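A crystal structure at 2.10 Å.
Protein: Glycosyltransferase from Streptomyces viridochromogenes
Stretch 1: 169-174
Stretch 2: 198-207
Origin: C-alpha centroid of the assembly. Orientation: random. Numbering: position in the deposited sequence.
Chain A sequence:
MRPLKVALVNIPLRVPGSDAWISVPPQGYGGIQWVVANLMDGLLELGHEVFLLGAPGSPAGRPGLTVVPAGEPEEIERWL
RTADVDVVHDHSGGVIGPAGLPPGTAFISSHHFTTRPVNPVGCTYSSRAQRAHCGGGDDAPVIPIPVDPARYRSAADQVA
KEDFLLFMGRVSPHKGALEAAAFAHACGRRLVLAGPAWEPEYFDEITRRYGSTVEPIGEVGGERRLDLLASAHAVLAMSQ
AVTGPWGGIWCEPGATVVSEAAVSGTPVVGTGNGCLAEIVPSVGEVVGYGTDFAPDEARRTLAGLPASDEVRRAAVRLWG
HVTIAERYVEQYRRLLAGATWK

Stretch 1, residues 169-174: GRVSPH
Stretch 2 198-207: WEPEYFDEIT

Residues 169-174 form a loop that enters a 3-10 segment at Pro173; Arg170 to Pro173, chiefly Val171 and Pro173, pack against the start of a helix that begins at Pro200 and continues past Thr207, with Glu199 at its N-cap and Phe203 N bonded to Glu199 O at 2.9 Å. The CA-to-CA register is Val171 to Phe203 at 7.0 Å and Ser172 to Glu199 at 6.7 Å, and the contact buries 362 Å² in total. Val171, Tyr202 and Pro173 cover the most surface.

Val171 (phi/psi -81/86, chi1 t) points sideways, yet its CG1 lies 3.7 Å from Ile206 CD1 and 4.0 Å from Tyr202 CD2, reaching two residues one helical turn apart. Ile206 (chi1 m, chi2 t) points toward the loop. The carbonyl of Val171 approaches the edge of the Tyr202 ring, Val171 O to Tyr202 CD2 being 3.6 Å, and is hydrated: water 1 donates to Val171 O (2.9 Å) and to Glu199 O (2.8 Å) and accepts from Glu199 N (2.9 Å), while water 2 links Val171 O to Trp198 N, both at 3.0 Å.

Tyr202 (phi/psi -59/-56, chi1 t, chi2 56°) points toward the loop and offers a ring face to Pro173 (-58/-43). Pro173 CG, in a C-gamma exo pucker, sits 3.8 Å from the centroid of the Tyr202 ring and 13° off its normal, the geometry of a CH-pi contact. Water 3 accepts from Tyr202 OH (2.5 Å) and donates to Pro173 O (2.9 Å).

Beside this apolar patch, Ser172 (phi/psi -139/151, chi1 m) donates from OG to Glu199 OE2 at 2.7 Å; Glu199 is m, t with chi3 40°. Arg170 NH1 stays 4.2 Å from Glu199 OE2, too far for a salt bridge. Arg170 (m, t, m, chi4 101°) donates from NH2 to His174 NE2 at 3.1 Å, with an N-H...acceptor angle of 155°; His174 has chi1 p and chi2 -77°.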

ATOM      1  N   GLY A 169      -0.193  -1.972 -10.450  1.00 13.81           N
ATOM      2  CA  GLY A 169       1.019  -2.260  -9.707  1.00 14.06           C
ATOM      3  C   GLY A 169       2.153  -2.582 -10.682  1.00 14.00           C
ATOM      4  O   GLY A 169       2.017  -2.412 -11.896  1.00 12.47           O
ATOM      5  N   ARG A 170       3.262  -3.071 -10.157  1.00 13.85           N
ATOM      6  CA  ARG A 170       4.366  -3.509 -11.028  1.00 15.51           C
ATOM      7  C   ARG A 170       3.977  -4.783 -11.787  1.00 12.23           C
ATOM      8  O   ARG A 170       3.415  -5.710 -11.211  1.00 10.49           O
ATOM      9  CB  ARG A 170       5.647  -3.716 -10.224  1.00 14.45           C
ATOM     10  CG  ARG A 170       6.380  -2.387  -9.888  1.00 20.29           C
ATOM     11  CD  ARG A 170       7.711  -2.699  -9.120  1.00 21.81           C
ATOM     12  NE  ARG A 170       7.352  -3.598  -8.022  1.00 32.02           N
ATOM     13  CZ  ARG A 170       7.524  -4.921  -8.017  1.00 35.51           C
ATOM     14  NH1 ARG A 170       8.167  -5.537  -9.027  1.00 32.08           N
ATOM     15  NH2 ARG A 170       7.085  -5.613  -6.954  1.00 36.72           N
ATOM     16  N   VAL A 171       4.246  -4.795 -13.087  1.00 11.52           N
ATOM     17  CA  VAL A 171       3.932  -5.953 -13.921  1.00 11.00           C
ATOM     18  C   VAL A 171       5.063  -6.962 -13.719  1.00 11.50           C
ATOM     19  O   VAL A 171       6.044  -6.960 -14.460  1.00 11.86           O
ATOM     20  CB  VAL A 171       3.773  -5.540 -15.416  1.00 10.96           C
ATOM     21  CG1 VAL A 171       3.516  -6.782 -16.331  1.00  8.19           C
ATOM     22  CG2 VAL A 171       2.659  -4.418 -15.580  1.00  9.62           C
ATOM     23  N   SER A 172       4.919  -7.780 -12.676  1.00 11.96           N
ATOM     24  CA  SER A 172       5.918  -8.752 -12.207  1.00 11.58           C
ATOM     25  C   SER A 172       5.186 -10.000 -11.837  1.00  9.02           C
ATOM     26  O   SER A 172       4.031  -9.915 -11.498  1.00  7.60           O
ATOM     27  CB  SER A 172       6.570  -8.288 -10.926  1.00 12.39           C
ATOM     28  OG  SER A 172       7.378  -7.172 -11.201  1.00 19.09           O
ATOM     29  N   PRO A 173       5.843 -11.169 -11.953  1.00  8.91           N
ATOM     30  CA  PRO A 173       5.172 -12.452 -11.748  1.00  7.83           C
ATOM     31  C   PRO A 173       4.506 -12.643 -10.368  1.00  9.51           C
ATOM     32  O   PRO A 173       3.374 -13.150 -10.303  1.00  9.08           O
ATOM     33  CB  PRO A 173       6.306 -13.477 -11.971  1.00  7.84           C
ATOM     34  CG  PRO A 173       7.166 -12.854 -12.993  1.00  5.96           C
ATOM     35  CD  PRO A 173       7.222 -11.372 -12.456  1.00  8.34           C
ATOM     36  N   HIS A 174       5.181 -12.245  -9.283  1.00  9.02           N
ATOM     37  CA  HIS A 174       4.600 -12.412  -7.958  1.00  9.35           C
ATOM     38  C   HIS A 174       3.354 -11.502  -7.733  1.00  9.72           C
ATOM     39  O   HIS A 174       2.566 -11.752  -6.783  1.00  9.18           O
ATOM     40  CB  HIS A 174       5.652 -12.162  -6.862  1.00  9.60           C
ATOM     41  CG  HIS A 174       6.155 -10.752  -6.838  1.00  9.06           C
ATOM     42  ND1 HIS A 174       7.075 -10.282  -7.749  1.00 11.93           N
ATOM     43  CD2 HIS A 174       5.846  -9.702  -6.046  1.00  9.63           C
ATOM     44  CE1 HIS A 174       7.330  -9.007  -7.509  1.00 12.79           C
ATOM     45  NE2 HIS A 174       6.586  -8.627  -6.488  1.00 10.72           N
ATOM     46  N   TRP A 198       8.571  -3.409 -16.318  1.00 17.85           N
ATOM     47  CA  TRP A 198      10.006  -3.352 -16.560  1.00 18.52           C
ATOM     48  C   TRP A 198      10.626  -4.732 -16.880  1.00 18.22           C
ATOM     49  O   TRP A 198      11.820  -4.799 -17.200  1.00 19.73           O
ATOM     50  CB  TRP A 198      10.701  -2.780 -15.315  1.00 19.56           C
ATOM     51  CG  TRP A 198      10.357  -1.318 -14.997  1.00 19.81           C
ATOM     52  CD1 TRP A 198       9.583  -0.472 -15.745  1.00 20.27           C
ATOM     53  CD2 TRP A 198      10.849  -0.548 -13.889  1.00 19.91           C
ATOM     54  NE1 TRP A 198       9.549   0.772 -15.158  1.00 22.90           N
ATOM     55  CE2 TRP A 198      10.310   0.756 -14.015  1.00 21.08           C
ATOM     56  CE3 TRP A 198      11.678  -0.838 -12.793  1.00 20.46           C
ATOM     57  CZ2 TRP A 198      10.555   1.779 -13.074  1.00 21.79           C
ATOM     58  CZ3 TRP A 198      11.952   0.194 -11.858  1.00 21.82           C
ATOM     59  CH2 TRP A 198      11.381   1.485 -12.013  1.00 21.25           C
ATOM     60  N   GLU A 199       9.838  -5.807 -16.759  1.00 15.62           N
ATOM     61  CA  GLU A 199      10.315  -7.184 -16.976  1.00 14.98           C
ATOM     62  C   GLU A 199       9.834  -7.644 -18.334  1.00 14.61           C
ATOM     63  O   GLU A 199       8.691  -8.069 -18.453  1.00 13.33           O
ATOM     64  CB  GLU A 199       9.821  -8.101 -15.865  1.00 13.78           C
ATOM     65  CG  GLU A 199      10.403  -7.628 -14.543  1.00 17.33           C
ATOM     66  CD  GLU A 199       9.940  -8.386 -13.314  1.00 17.77           C
ATOM     67  OE1 GLU A 199       9.799  -9.633 -13.338  1.00 15.14           O
ATOM     68  OE2 GLU A 199       9.758  -7.689 -12.295  1.00 21.72           O
ATOM     69  N   PRO A 200      10.702  -7.504 -19.368  1.00 15.60           N
ATOM     70  CA  PRO A 200      10.296  -7.561 -20.784  1.00 15.32           C
ATOM     71  C   PRO A 200       9.822  -8.935 -21.194  1.00 14.49           C
ATOM     72  O   PRO A 200       8.819  -9.008 -21.904  1.00 13.21           O
ATOM     73  CB  PRO A 200      11.577  -7.212 -21.567  1.00 15.93           C
ATOM     74  CG  PRO A 200      12.562  -6.719 -20.546  1.00 17.19           C
ATOM     75  CD  PRO A 200      12.161  -7.310 -19.224  1.00 15.28           C
ATOM     76  N   GLU A 201      10.509 -10.006 -20.741  1.00 13.67           N
ATOM     77  CA  GLU A 201      10.095 -11.388 -21.100  1.00 13.64           C
ATOM     78  C   GLU A 201       8.712 -11.704 -20.494  1.00 13.19           C
ATOM     79  O   GLU A 201       7.838 -12.308 -21.148  1.00 11.82           O
ATOM     80  CB  GLU A 201      11.128 -12.435 -20.636  1.00 14.03           C
ATOM     81  CG  GLU A 201      12.525 -12.281 -21.234  1.00 19.21           C
ATOM     82  CD  GLU A 201      13.422 -11.286 -20.483  1.00 26.35           C
ATOM     83  OE1 GLU A 201      12.963 -10.626 -19.504  1.00 27.20           O
ATOM     84  OE2 GLU A 201      14.610 -11.157 -20.883  1.00 29.00           O
ATOM     85  N   TYR A 202       8.533 -11.318 -19.219  1.00 13.28           N
ATOM     86  CA  TYR A 202       7.215 -11.443 -18.564  1.00 13.21           C
ATOM     87  C   TYR A 202       6.118 -10.654 -19.315  1.00 12.61           C
ATOM     88  O   TYR A 202       5.093 -11.223 -19.678  1.00 11.75           O
ATOM     89  CB  TYR A 202       7.273 -11.010 -17.085  1.00 12.96           C
ATOM     90  CG  TYR A 202       5.973 -11.292 -16.305  1.00 12.02           C
ATOM     91  CD1 TYR A 202       5.429 -12.584 -16.249  1.00 10.22           C
ATOM     92  CD2 TYR A 202       5.313 -10.273 -15.631  1.00 11.55           C
ATOM     93  CE1 TYR A 202       4.250 -12.866 -15.523  1.00  8.30           C
ATOM     94  CE2 TYR A 202       4.127 -10.528 -14.909  1.00 10.08           C
ATOM     95  CZ  TYR A 202       3.606 -11.828 -14.873  1.00 11.40           C
ATOM     96  OH  TYR A 202       2.447 -12.082 -14.170  1.00 10.73           O
ATOM     97  N   PHE A 203       6.336  -9.349 -19.508  1.00 12.92           N
ATOM     98  CA  PHE A 203       5.431  -8.491 -20.289  1.00 13.92           C
ATOM     99  C   PHE A 203       5.119  -9.126 -21.645  1.00 14.25           C
ATOM    100  O   PHE A 203       3.954  -9.196 -22.027  1.00 13.80           O
ATOM    101  CB  PHE A 203       6.049  -7.114 -20.502  1.00 14.69           C
ATOM    102  CG  PHE A 203       5.182  -6.156 -21.307  1.00 15.85           C
ATOM    103  CD1 PHE A 203       4.235  -5.353 -20.685  1.00 17.72           C
ATOM    104  CD2 PHE A 203       5.352  -6.029 -22.680  1.00 15.58           C
ATOM    105  CE1 PHE A 203       3.469  -4.455 -21.435  1.00 17.09           C
ATOM    106  CE2 PHE A 203       4.589  -5.134 -23.433  1.00 17.03           C
ATOM    107  CZ  PHE A 203       3.661  -4.340 -22.806  1.00 15.72           C
ATOM    108  N   ASP A 204       6.156  -9.612 -22.339  1.00 14.35           N
ATOM    109  CA  ASP A 204       5.993 -10.267 -23.647  1.00 15.32           C
ATOM    110  C   ASP A 204       5.121 -11.535 -23.640  1.00 14.35           C
ATOM    111  O   ASP A 204       4.372 -11.796 -24.593  1.00 13.71           O
ATOM    112  CB  ASP A 204       7.346 -10.511 -24.324  1.00 15.60           C
ATOM    113  CG  ASP A 204       7.964  -9.220 -24.864  1.00 19.54           C
ATOM    114  OD1 ASP A 204       7.325  -8.136 -24.769  1.00 24.28           O
ATOM    115  OD2 ASP A 204       9.111  -9.281 -25.344  1.00 21.70           O
ATOM    116  N   GLU A 205       5.217 -12.304 -22.558  1.00 13.46           N
ATOM    117  CA  GLU A 205       4.411 -13.511 -22.382  1.00 13.79           C
ATOM    118  C   GLU A 205       2.908 -13.180 -22.212  1.00 13.23           C
ATOM    119  O   GLU A 205       1.998 -13.877 -22.748  1.00 12.66           O
ATOM    120  CB  GLU A 205       4.914 -14.306 -21.147  1.00 13.00           C
ATOM    121  CG  GLU A 205       4.175 -15.665 -20.912  1.00 12.79           C
ATOM    122  CD  GLU A 205       4.454 -16.286 -19.510  1.00 17.39           C
ATOM    123  OE1 GLU A 205       5.110 -15.626 -18.631  1.00 18.08           O
ATOM    124  OE2 GLU A 205       4.013 -17.452 -19.299  1.00 22.86           O
ATOM    125  N   ILE A 206       2.647 -12.138 -21.426  1.00 12.54           N
ATOM    126  CA  ILE A 206       1.290 -11.649 -21.232  1.00 11.96           C
ATOM    127  C   ILE A 206       0.700 -11.154 -22.571  1.00 13.86           C
ATOM    128  O   ILE A 206      -0.454 -11.399 -22.879  1.00 12.50           O
ATOM    129  CB  ILE A 206       1.280 -10.490 -20.183  1.00 12.35           C
ATOM    130  CG1 ILE A 206       1.723 -11.001 -18.789  1.00  8.79           C
ATOM    131  CG2 ILE A 206      -0.101  -9.798 -20.132  1.00 10.80           C
ATOM    132  CD1 ILE A 206       2.152  -9.892 -17.811  1.00 10.34           C
ATOM    133  N   THR A 207       1.511 -10.455 -23.362  1.00 15.42           N
ATOM    134  CA  THR A 207       0.982  -9.896 -24.611  1.00 18.44           C
ATOM    135  C   THR A 207       0.753 -11.033 -25.631  1.00 19.09           C
ATOM    136  O   THR A 207      -0.265 -11.066 -26.302  1.00 19.42           O
ATOM    137  CB  THR A 207       1.843  -8.703 -25.143  1.00 18.09           C
ATOM    138  OG1 THR A 207       3.209  -9.091 -25.227  1.00 23.38           O
ATOM    139  CG2 THR A 207       1.804  -7.536 -24.182  1.00 17.39           C
TER
HETATM  140  O   HOH W   1       7.038  -6.311 -17.054  1.00  8.22           O
HETATM  141  O   HOH W   2       7.801  -4.667 -13.683  1.00 19.73           O
HETATM  142  O   HOH W   3       2.470 -14.150 -12.851  1.00 10.83           O